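Phosphotriesterase, putative (Deinococcus radiodurans, PDB 4J35) probably hydrolyses lactones using two divalent metal ions bound in a TIM barrel, and is here engineered for organophosphate hydrolysis. Local coordinates at residues A[19-24]-A[262-267]; A[61-66]-A[89-94]; A[199-204]-A[225-230]. The protein carries 7 engineered substitutions. All blocks are in the same frame, centred on the assembly; numbering follows the deposited sequence.

Contact 1 (A[19-24]-A[262-267]); sequences LPHEHV and SHDSIW. With CO (cobalt (II) ion), chain C.
H21, H23 and D264 close around one cobalt ion: H21 NE2 reaches it at 2.1 Å, H23 NE2 at 2.0 Å, and D264 OD1 at 2.2 Å. The H21 ring and the D264 carboxylate lie side by side, their planes 86° apart, each presenting one atom to the metal. K143, probably carbamylated, completes the ligand set. D264 OD2 is taken by R228 in a salt bridge, and H23 ND1 by T68. The two histidines are the HxH signature of the first strand of the TIM barrel, which pairs in parallel here with the start of strand 266-269, past the D264 loop, with H23 N bonded to S265 O and W267 N to H23 O. Between the two histidines E22 extends its carboxylate to the loop that carries D264. Its chain bends at CG (chi2 -68°), and the buried carboxylate collects five donors. OE2 lies 2.6 Å from S262 OG, 2.8 Å from H263 N and 2.9 Å from H263 ND1, the last approaching from above the carboxylate plane. OE1 accepts from S265 OG at 2.7 Å and, from above the plane, S265 N at 3.1 Å. An alanine at E22 would probably leave these donors without their acceptor and the D264 loop less firmly fixed. S262 OG also accepts from H21 N, and D264 N donates to H21 O. Farther from the metal, V24 CG2 sits over the face of the W267 six-membered ring.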
loop_
_atom_site.group_PDB
_atom_site.type_symbol
_atom_site.label_atom_id
_atom_site.label_comp_id
_atom_site.label_asym_id
_atom_site.label_seq_id
_atom_site.Cartn_x
_atom_site.Cartn_y
_atom_site.Cartn_z
ATOM N N LEU A 19 3.515 -1.206 9.126
ATOM C CA LEU A 19 2.461 -0.493 8.433
ATOM C C LEU A 19 2.604 -0.909 6.988
ATOM O O LEU A 19 3.591 -0.576 6.315
ATOM C CB LEU A 19 2.655 1.039 8.513
ATOM C CG LEU A 19 2.432 1.606 9.902
ATOM C CD1 LEU A 19 2.758 3.124 9.821
ATOM C CD2 LEU A 19 1.003 1.425 10.424
ATOM N N PRO A 20 1.614 -1.640 6.489
ATOM C CA PRO A 20 1.738 -2.261 5.167
ATOM C C PRO A 20 1.298 -1.426 3.936
ATOM O O PRO A 20 1.339 -1.918 2.806
ATOM C CB PRO A 20 0.866 -3.528 5.325
ATOM C CG PRO A 20 -0.278 -3.048 6.138
ATOM C CD PRO A 20 0.377 -2.053 7.182
ATOM N N HIS A 21 0.911 -0.154 4.124
ATOM C CA HIS A 21 0.544 0.677 2.986
ATOM C C HIS A 21 0.658 2.145 3.388
ATOM O O HIS A 21 -0.271 2.676 3.980
ATOM C CB HIS A 21 -0.885 0.454 2.504
ATOM C CG HIS A 21 -1.198 1.119 1.203
ATOM N ND1 HIS A 21 -1.722 0.439 0.114
ATOM C CD2 HIS A 21 -1.089 2.408 0.799
ATOM C CE1 HIS A 21 -1.900 1.278 -0.886
ATOM N NE2 HIS A 21 -1.578 2.494 -0.464
ATOM N N GLU A 22 1.754 2.750 2.962
ATOM C CA GLU A 22 2.034 4.173 3.240
ATOM C C GLU A 22 2.814 4.746 2.066
ATOM O O GLU A 22 3.294 4.012 1.217
ATOM C CB GLU A 22 2.872 4.277 4.525
ATOM C CG GLU A 22 2.364 3.571 5.789
ATOM C CD GLU A 22 1.093 4.177 6.366
ATOM O OE1 GLU A 22 0.884 5.415 6.133
ATOM O OE2 GLU A 22 0.338 3.424 7.057
ATOM N N HIS A 23 2.998 6.071 2.043
ATOM C CA HIS A 23 3.703 6.752 0.967
ATOM C C HIS A 23 4.717 7.730 1.610
ATOM O O HIS A 23 4.323 8.773 2.090
ATOM C CB HIS A 23 2.677 7.470 0.046
ATOM C CG HIS A 23 1.759 6.505 -0.673
ATOM N ND1 HIS A 23 2.211 5.731 -1.718
ATOM C CD2 HIS A 23 0.464 6.138 -0.471
ATOM C CE1 HIS A 23 1.233 4.955 -2.151
ATOM N NE2 HIS A 23 0.173 5.137 -1.387
ATOM N N VAL A 24 6.011 7.373 1.628
ATOM C CA VAL A 24 7.040 8.294 2.179
ATOM C C VAL A 24 7.030 9.609 1.368
ATOM O O VAL A 24 6.925 10.697 1.940
ATOM C CB VAL A 24 8.452 7.647 2.201
ATOM C CG1 VAL A 24 9.505 8.634 2.748
ATOM C CG2 VAL A 24 8.454 6.354 3.048
ATOM N N SER A 262 -3.484 0.158 8.096
ATOM C CA SER A 262 -2.538 1.215 7.689
ATOM C C SER A 262 -3.255 2.528 7.455
ATOM O O SER A 262 -4.471 2.596 7.641
ATOM C CB SER A 262 -1.764 0.824 6.454
ATOM O OG SER A 262 -0.393 0.980 6.690
ATOM N N HIS A 263 -2.485 3.566 7.091
ATOM C CA HIS A 263 -3.043 4.893 6.881
ATOM C C HIS A 263 -3.115 5.396 5.437
ATOM O O HIS A 263 -3.875 6.347 5.159
ATOM C CB HIS A 263 -2.226 5.955 7.671
ATOM C CG HIS A 263 -1.890 5.546 9.066
ATOM N ND1 HIS A 263 -0.773 4.803 9.381
ATOM C CD2 HIS A 263 -2.500 5.829 10.240
ATOM C CE1 HIS A 263 -0.703 4.659 10.698
ATOM N NE2 HIS A 263 -1.743 5.269 11.235
ATOM N N ASP A 264 -2.268 4.870 4.549
ATOM C CA ASP A 264 -2.141 5.418 3.198
ATOM C C ASP A 264 -1.720 6.901 3.278
ATOM O O ASP A 264 -2.099 7.723 2.451
ATOM C CB ASP A 264 -3.457 5.298 2.461
ATOM C CG ASP A 264 -3.307 5.440 0.942
ATOM O OD1 ASP A 264 -2.191 5.362 0.397
ATOM O OD2 ASP A 264 -4.341 5.673 0.314
ATOM N N SER A 265 -0.904 7.193 4.273
ATOM C CA SER A 265 -0.491 8.589 4.539
ATOM C C SER A 265 0.572 9.016 3.541
ATOM O O SER A 265 1.236 8.183 2.924
ATOM C CB SER A 265 -0.004 8.696 5.985
ATOM O OG SER A 265 1.242 8.046 6.204
ATOM N N ILE A 266 0.736 10.327 3.353
ATOM C CA ILE A 266 1.777 10.806 2.459
ATOM C C ILE A 266 2.690 11.664 3.341
ATOM O O ILE A 266 2.232 12.663 3.890
ATOM C CB ILE A 266 1.180 11.663 1.328
ATOM C CG1 ILE A 266 0.418 10.787 0.317
ATOM C CG2 ILE A 266 2.261 12.487 0.645
ATOM C CD1 ILE A 266 -0.454 11.652 -0.608
ATOM N N TRP A 267 3.946 11.283 3.515
ATOM C CA TRP A 267 4.778 12.028 4.472
ATOM C C TRP A 267 5.354 13.275 3.873
ATOM O O TRP A 267 5.696 14.220 4.592
ATOM C CB TRP A 267 5.928 11.202 5.006
ATOM C CG TRP A 267 5.517 9.859 5.526
ATOM C CD1 TRP A 267 4.247 9.337 5.616
ATOM C CD2 TRP A 267 6.402 8.859 6.009
ATOM N NE1 TRP A 267 4.305 8.047 6.135
ATOM C CE2 TRP A 267 5.618 7.735 6.372
ATOM C CE3 TRP A 267 7.791 8.802 6.179
ATOM C CZ2 TRP A 267 6.181 6.575 6.895
ATOM C CZ3 TRP A 267 8.347 7.640 6.694
ATOM C CH2 TRP A 267 7.542 6.542 7.039
HETATM CO CO CO C . -1.633 4.373 -1.500
#

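Contact 2 (A[61-66]-A[89-94]); sequences IQTVVD and QILCAT
Strands 61-66 and 89-91 run side by side as the two parallel strands of a beta-alpha-beta unit, with helix 76-86 making the crossover between them in the TIM barrel. Their short axes diverge by 19°.

Backbone bonds tie the pair together in sequence. Q89 N donates to Q62 O at 3.0 Å, and Q89 O accepts from V64 N at 2.9 Å. V64 O then takes L91 N at 3.0 Å, and L91 O takes D66 N at 2.8 Å. In the same ladder the CA-H groups of T63 and I90 lean on Q89 O and V64 O.

Apolar packing falls on both faces of the sheet. T63, V65, Q89 and L91 share the face turned to the barrel interior, where T63 CG2, anti to the backbone N, meets L91 CD1 at 3.6 Å. The hydroxyl of T63 turns instead to L15 O. On the other face V64 and I90 look out to the helices: I90 packs on L79 and V82 of helix 76-86, and V64 on L56 of helix 42-58. I90 CG2 also reaches across to the neighbouring strand, to D66 CB, 4.1 Å away.

The polar contacts gather at the C-terminal end, close to the metal site. D66 OD2 accepts from V24 N, while OD1 is hydrogen-bonded to T68 OG1. A water molecule links D66 to the chain just past strand 89-91, lying 2.8 Å from D66 OD1 and accepting from A93 N at 3.1 Å.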
loop_
_atom_site.group_PDB
_atom_site.type_symbol
_atom_site.label_atom_id
_atom_site.label_comp_id
_atom_site.label_asym_id
_atom_site.label_seq_id
_atom_site.Cartn_x
_atom_site.Cartn_y
_atom_site.Cartn_z
ATOM N N ILE A 61 7.104 0.607 15.671
ATOM C CA ILE A 61 7.004 0.278 14.223
ATOM C C ILE A 61 8.403 0.115 13.619
ATOM O O ILE A 61 9.182 1.056 13.584
ATOM C CB ILE A 61 6.250 1.328 13.402
ATOM C CG1 ILE A 61 4.848 1.594 13.955
ATOM C CG2 ILE A 61 6.166 0.875 11.889
ATOM C CD1 ILE A 61 3.990 0.422 13.986
ATOM N N GLN A 62 8.725 -1.077 13.128
ATOM C CA GLN A 62 10.053 -1.301 12.562
ATOM C C GLN A 62 10.101 -1.384 11.045
ATOM O O GLN A 62 11.198 -1.364 10.465
ATOM C CB GLN A 62 10.646 -2.580 13.122
ATOM C CG GLN A 62 10.925 -2.470 14.631
ATOM C CD GLN A 62 11.327 -3.779 15.208
ATOM O OE1 GLN A 62 10.541 -4.419 15.903
ATOM N NE2 GLN A 62 12.551 -4.209 14.911
ATOM N N THR A 63 8.939 -1.518 10.413
ATOM C CA THR A 63 8.872 -1.609 8.951
ATOM C C THR A 63 7.662 -0.904 8.393
ATOM O O THR A 63 6.589 -0.914 8.997
ATOM C CB THR A 63 8.757 -3.094 8.534
ATOM O OG1 THR A 63 9.794 -3.845 9.167
ATOM C CG2 THR A 63 8.822 -3.269 7.007
ATOM N N VAL A 64 7.850 -0.266 7.244
ATOM C CA VAL A 64 6.770 0.319 6.467
ATOM C C VAL A 64 6.853 -0.244 5.035
ATOM O O VAL A 64 7.938 -0.390 4.493
ATOM C CB VAL A 64 6.888 1.857 6.389
ATOM C CG1 VAL A 64 5.964 2.431 5.334
ATOM C CG2 VAL A 64 6.588 2.480 7.723
ATOM N N VAL A 65 5.702 -0.558 4.455
ATOM C CA VAL A 65 5.614 -0.932 3.049
ATOM C C VAL A 65 5.210 0.310 2.272
ATOM O O VAL A 65 4.109 0.829 2.415
ATOM C CB VAL A 65 4.602 -2.062 2.825
ATOM C CG1 VAL A 65 4.440 -2.395 1.366
ATOM C CG2 VAL A 65 5.066 -3.303 3.599
ATOM N N ASP A 66 6.136 0.815 1.490
ATOM C CA ASP A 66 5.826 1.952 0.646
ATOM C C ASP A 66 5.144 1.477 -0.621
ATOM O O ASP A 66 5.757 0.740 -1.420
ATOM C CB ASP A 66 7.091 2.703 0.307
ATOM C CG ASP A 66 6.804 3.971 -0.466
ATOM O OD1 ASP A 66 6.466 3.918 -1.657
ATOM O OD2 ASP A 66 6.913 5.056 0.114
ATOM N N GLN A 89 12.929 0.056 8.471
ATOM C CA GLN A 89 12.947 -0.812 7.302
ATOM C C GLN A 89 11.827 -0.403 6.347
ATOM O O GLN A 89 10.692 -0.175 6.777
ATOM C CB GLN A 89 12.814 -2.278 7.732
ATOM C CG GLN A 89 14.088 -2.759 8.441
ATOM C CD GLN A 89 13.964 -4.068 9.219
ATOM O OE1 GLN A 89 12.888 -4.464 9.668
ATOM N NE2 GLN A 89 15.094 -4.733 9.396
ATOM N N ILE A 90 12.163 -0.318 5.061
ATOM C CA ILE A 90 11.225 0.138 4.031
ATOM C C ILE A 90 11.209 -0.824 2.846
ATOM O O ILE A 90 12.247 -1.155 2.274
ATOM C CB ILE A 90 11.531 1.574 3.566
ATOM C CG1 ILE A 90 11.566 2.524 4.788
ATOM C CG2 ILE A 90 10.483 2.034 2.553
ATOM C CD1 ILE A 90 11.887 4.041 4.470
ATOM N N LEU A 91 10.027 -1.298 2.493
ATOM C CA LEU A 91 9.889 -2.067 1.258
ATOM C C LEU A 91 9.335 -1.121 0.209
ATOM O O LEU A 91 8.524 -0.286 0.548
ATOM C CB LEU A 91 8.914 -3.238 1.438
ATOM C CG LEU A 91 9.353 -4.529 2.145
ATOM C CD1 LEU A 91 9.521 -4.325 3.634
ATOM C CD2 LEU A 91 8.331 -5.624 1.867
ATOM N N CYS A 92 9.728 -1.247 -1.061
ATOM C CA CYS A 92 9.098 -0.445 -2.100
ATOM C C CYS A 92 8.422 -1.329 -3.119
ATOM O O CYS A 92 8.605 -2.529 -3.094
ATOM C CB CYS A 92 10.089 0.507 -2.780
ATOM S SG CYS A 92 11.299 -0.244 -3.847
ATOM N N ALA A 93 7.611 -0.695 -3.960
ATOM C CA ALA A 93 6.738 -1.379 -4.898
ATOM C C ALA A 93 7.230 -1.321 -6.331
ATOM O O ALA A 93 7.965 -0.417 -6.733
ATOM C CB ALA A 93 5.353 -0.757 -4.833
ATOM N N THR A 94 6.741 -2.275 -7.136
ATOM C CA THR A 94 6.785 -2.144 -8.587
ATOM C C THR A 94 5.350 -2.240 -9.108
ATOM O O THR A 94 4.607 -3.138 -8.723
ATOM C CB THR A 94 7.636 -3.222 -9.238
ATOM O OG1 THR A 94 7.603 -3.049 -10.650
ATOM C CG2 THR A 94 7.157 -4.635 -8.866
HETATM O O HOH W 1 7.222 2.351 -3.835
#

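Contact 3 (A[199-204]-A[225-230]); sequences RIMIGH and AFDRIG. With CO (cobalt (II) ion), chain B.
The second metal of the binuclear centre is held partly by H204, which meets D227 and R228 just beyond the C-terminal ends of two neighbouring parallel barrel strands. H204 NE2 binds this cobalt at 2.0 Å, with H176 and K143 as the other protein ligands. On the other side of the ring ND1 donates to D227 OD1 at 2.6 Å, a nearly straight bond (164° at the hydrogen) that lies close to the ring plane but rises above that of the carboxylate. With D227 CG between its own backbone N and carbonyl carbon (chi1 54°), the carboxylate is set beside both the ring and the backbone N-H of H204. The other carboxylate oxygen, OD2, accepts from H204 N on its syn side at 3.2 Å, and OD1 takes a weak bond from the same N-H. Ring and backbone of H204 are thus both fixed by one aspartate, which limits how far the imidazole can turn. D227 OD2 also rests near G203 CA, where a side chain would be tight.

R228 covers one face of the H204 ring. Its CD stands 3.8 Å from the ring centroid, and its guanidinium lies flat on the imidazole, centres 4.5 Å apart and planes at 28°. R228 NE makes a salt bridge with OD2 of D264, a ligand of the other cobalt, so one arginine touches ligands of both metals.

Deeper in the barrel, A225 N donates to I202 O at 3.0 Å, and M201 SD touches A225 CB at 3.8 Å. Strands 200-202 and 223-226, linked through helix 211-218, form a beta-alpha-beta unit whose carboxyl-end loops carry the metal ligand and its second-shell partners, as is usual in the metallo-dependent hydrolases.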
loop_
_atom_site.group_PDB
_atom_site.type_symbol
_atom_site.label_atom_id
_atom_site.label_comp_id
_atom_site.label_asym_id
_atom_site.label_seq_id
_atom_site.Cartn_x
_atom_site.Cartn_y
_atom_site.Cartn_z
ATOM N N ARG A 199 -0.188 -14.457 -0.019
ATOM C CA ARG A 199 0.720 -13.371 -0.330
ATOM C C ARG A 199 -0.004 -12.248 -1.074
ATOM O O ARG A 199 0.605 -11.525 -1.812
ATOM C CB ARG A 199 1.895 -13.863 -1.184
ATOM C CG ARG A 199 2.639 -15.057 -0.595
ATOM C CD ARG A 199 3.610 -14.643 0.510
ATOM N NE ARG A 199 4.868 -14.129 -0.041
ATOM C CZ ARG A 199 5.879 -13.698 0.700
ATOM N NH1 ARG A 199 5.787 -13.739 2.027
ATOM N NH2 ARG A 199 6.989 -13.290 0.119
ATOM N N ILE A 200 -1.304 -12.114 -0.860
ATOM C CA ILE A 200 -2.072 -11.082 -1.543
ATOM C C ILE A 200 -2.781 -10.241 -0.470
ATOM O O ILE A 200 -3.416 -10.787 0.441
ATOM C CB ILE A 200 -3.131 -11.709 -2.456
ATOM C CG1 ILE A 200 -2.440 -12.341 -3.679
ATOM C CG2 ILE A 200 -4.157 -10.676 -2.866
ATOM C CD1 ILE A 200 -3.363 -13.169 -4.541
ATOM N N MET A 201 -2.645 -8.922 -0.565
ATOM C CA MET A 201 -3.342 -8.032 0.347
ATOM C C MET A 201 -4.232 -7.140 -0.495
ATOM O O MET A 201 -3.742 -6.297 -1.276
ATOM C CB MET A 201 -2.352 -7.156 1.163
ATOM C CG MET A 201 -3.029 -6.459 2.276
ATOM S SD MET A 201 -1.846 -5.465 3.273
ATOM C CE MET A 201 -1.696 -4.067 2.176
ATOM N N ILE A 202 -5.541 -7.290 -0.350
ATOM C CA ILE A 202 -6.429 -6.468 -1.152
ATOM C C ILE A 202 -6.607 -5.194 -0.380
ATOM O O ILE A 202 -7.035 -5.228 0.776
ATOM C CB ILE A 202 -7.806 -7.068 -1.327
ATOM C CG1 ILE A 202 -7.692 -8.455 -1.999
ATOM C CG2 ILE A 202 -8.710 -6.128 -2.121
ATOM C CD1 ILE A 202 -7.006 -8.427 -3.422
ATOM N N GLY A 203 -6.277 -4.088 -1.016
ATOM C CA GLY A 203 -6.238 -2.823 -0.300
ATOM C C GLY A 203 -7.476 -1.960 -0.312
ATOM O O GLY A 203 -8.422 -2.178 -1.056
ATOM N N HIS A 204 -7.425 -0.933 0.538
ATOM C CA HIS A 204 -8.480 0.057 0.692
ATOM C C HIS A 204 -9.858 -0.557 0.946
ATOM O O HIS A 204 -10.891 0.005 0.546
ATOM C CB HIS A 204 -8.504 1.025 -0.521
ATOM C CG HIS A 204 -7.179 1.647 -0.858
ATOM N ND1 HIS A 204 -6.172 1.839 0.067
ATOM C CD2 HIS A 204 -6.700 2.129 -2.028
ATOM C CE1 HIS A 204 -5.138 2.428 -0.523
ATOM N NE2 HIS A 204 -5.429 2.602 -1.797
ATOM N N ALA A 225 -6.841 -5.163 3.742
ATOM C CA ALA A 225 -6.304 -4.057 4.572
ATOM C C ALA A 225 -7.313 -2.953 4.684
ATOM O O ALA A 225 -7.848 -2.470 3.685
ATOM C CB ALA A 225 -5.083 -3.531 3.944
ATOM N N PHE A 226 -7.494 -2.502 5.923
ATOM C CA PHE A 226 -8.166 -1.270 6.248
ATOM C C PHE A 226 -6.995 -0.300 6.306
ATOM O O PHE A 226 -6.365 -0.144 7.364
ATOM C CB PHE A 226 -8.848 -1.427 7.620
ATOM C CG PHE A 226 -10.107 -2.277 7.585
ATOM C CD1 PHE A 226 -10.070 -3.605 7.211
ATOM C CD2 PHE A 226 -11.324 -1.722 7.941
ATOM C CE1 PHE A 226 -11.221 -4.349 7.200
ATOM C CE2 PHE A 226 -12.462 -2.442 7.921
ATOM C CZ PHE A 226 -12.426 -3.771 7.536
ATOM N N ASP A 227 -6.634 0.279 5.157
ATOM C CA ASP A 227 -5.359 0.951 5.078
ATOM C C ASP A 227 -5.423 2.451 4.780
ATOM O O ASP A 227 -4.408 3.033 4.412
ATOM C CB ASP A 227 -4.445 0.252 4.093
ATOM C CG ASP A 227 -5.080 0.095 2.716
ATOM O OD1 ASP A 227 -6.083 0.773 2.444
ATOM O OD2 ASP A 227 -4.601 -0.741 1.925
ATOM N N ARG A 228 -6.593 3.062 4.943
ATOM C CA ARG A 228 -6.689 4.534 4.864
ATOM C C ARG A 228 -7.253 5.090 6.184
ATOM O O ARG A 228 -8.004 6.078 6.204
ATOM C CB ARG A 228 -7.544 4.955 3.671
ATOM C CG ARG A 228 -7.242 4.118 2.417
ATOM C CD ARG A 228 -7.941 4.621 1.196
ATOM N NE ARG A 228 -7.224 5.730 0.591
ATOM C CZ ARG A 228 -7.638 6.385 -0.486
ATOM N NH1 ARG A 228 -8.749 6.006 -1.115
ATOM N NH2 ARG A 228 -6.923 7.408 -0.945
ATOM N N ILE A 229 -6.882 4.439 7.279
ATOM C CA ILE A 229 -7.394 4.797 8.596
ATOM C C ILE A 229 -6.896 6.210 8.900
ATOM O O ILE A 229 -5.715 6.489 8.778
ATOM C CB ILE A 229 -6.938 3.823 9.702
ATOM C CG1 ILE A 229 -7.484 2.394 9.401
ATOM C CG2 ILE A 229 -7.445 4.266 11.067
ATOM C CD1 ILE A 229 -6.996 1.335 10.358
ATOM N N GLY A 230 -7.833 7.073 9.250
ATOM C CA GLY A 230 -7.530 8.492 9.515
ATOM C C GLY A 230 -8.070 9.415 8.429
ATOM O O GLY A 230 -8.240 10.610 8.677
HETATM CO CO CO B . -4.453 3.547 -3.271
#

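Contact 1 spans most of the chain and closes the barrel; contacts 2 and 3 are nested inside its loop, in that order. Contacts 1 and 2 share one parallel sheet, since strands 17-26 and 61-66 are neighbours in it, and their centres lie 9 Å apart. Contact 3 belongs to the other four-stranded sheet, its centre about 10 Å from that of contact 1 and 14 Å from that of contact 2, with nearest atoms about 6 Å apart in the latter pair. Contact 1 touches both others, through L19 and V24 with V65 and D66, and through S262 with F226. Contacts 1 and 3 bring ligands of the two metals together; contact 2 reaches the site through D66 and V24.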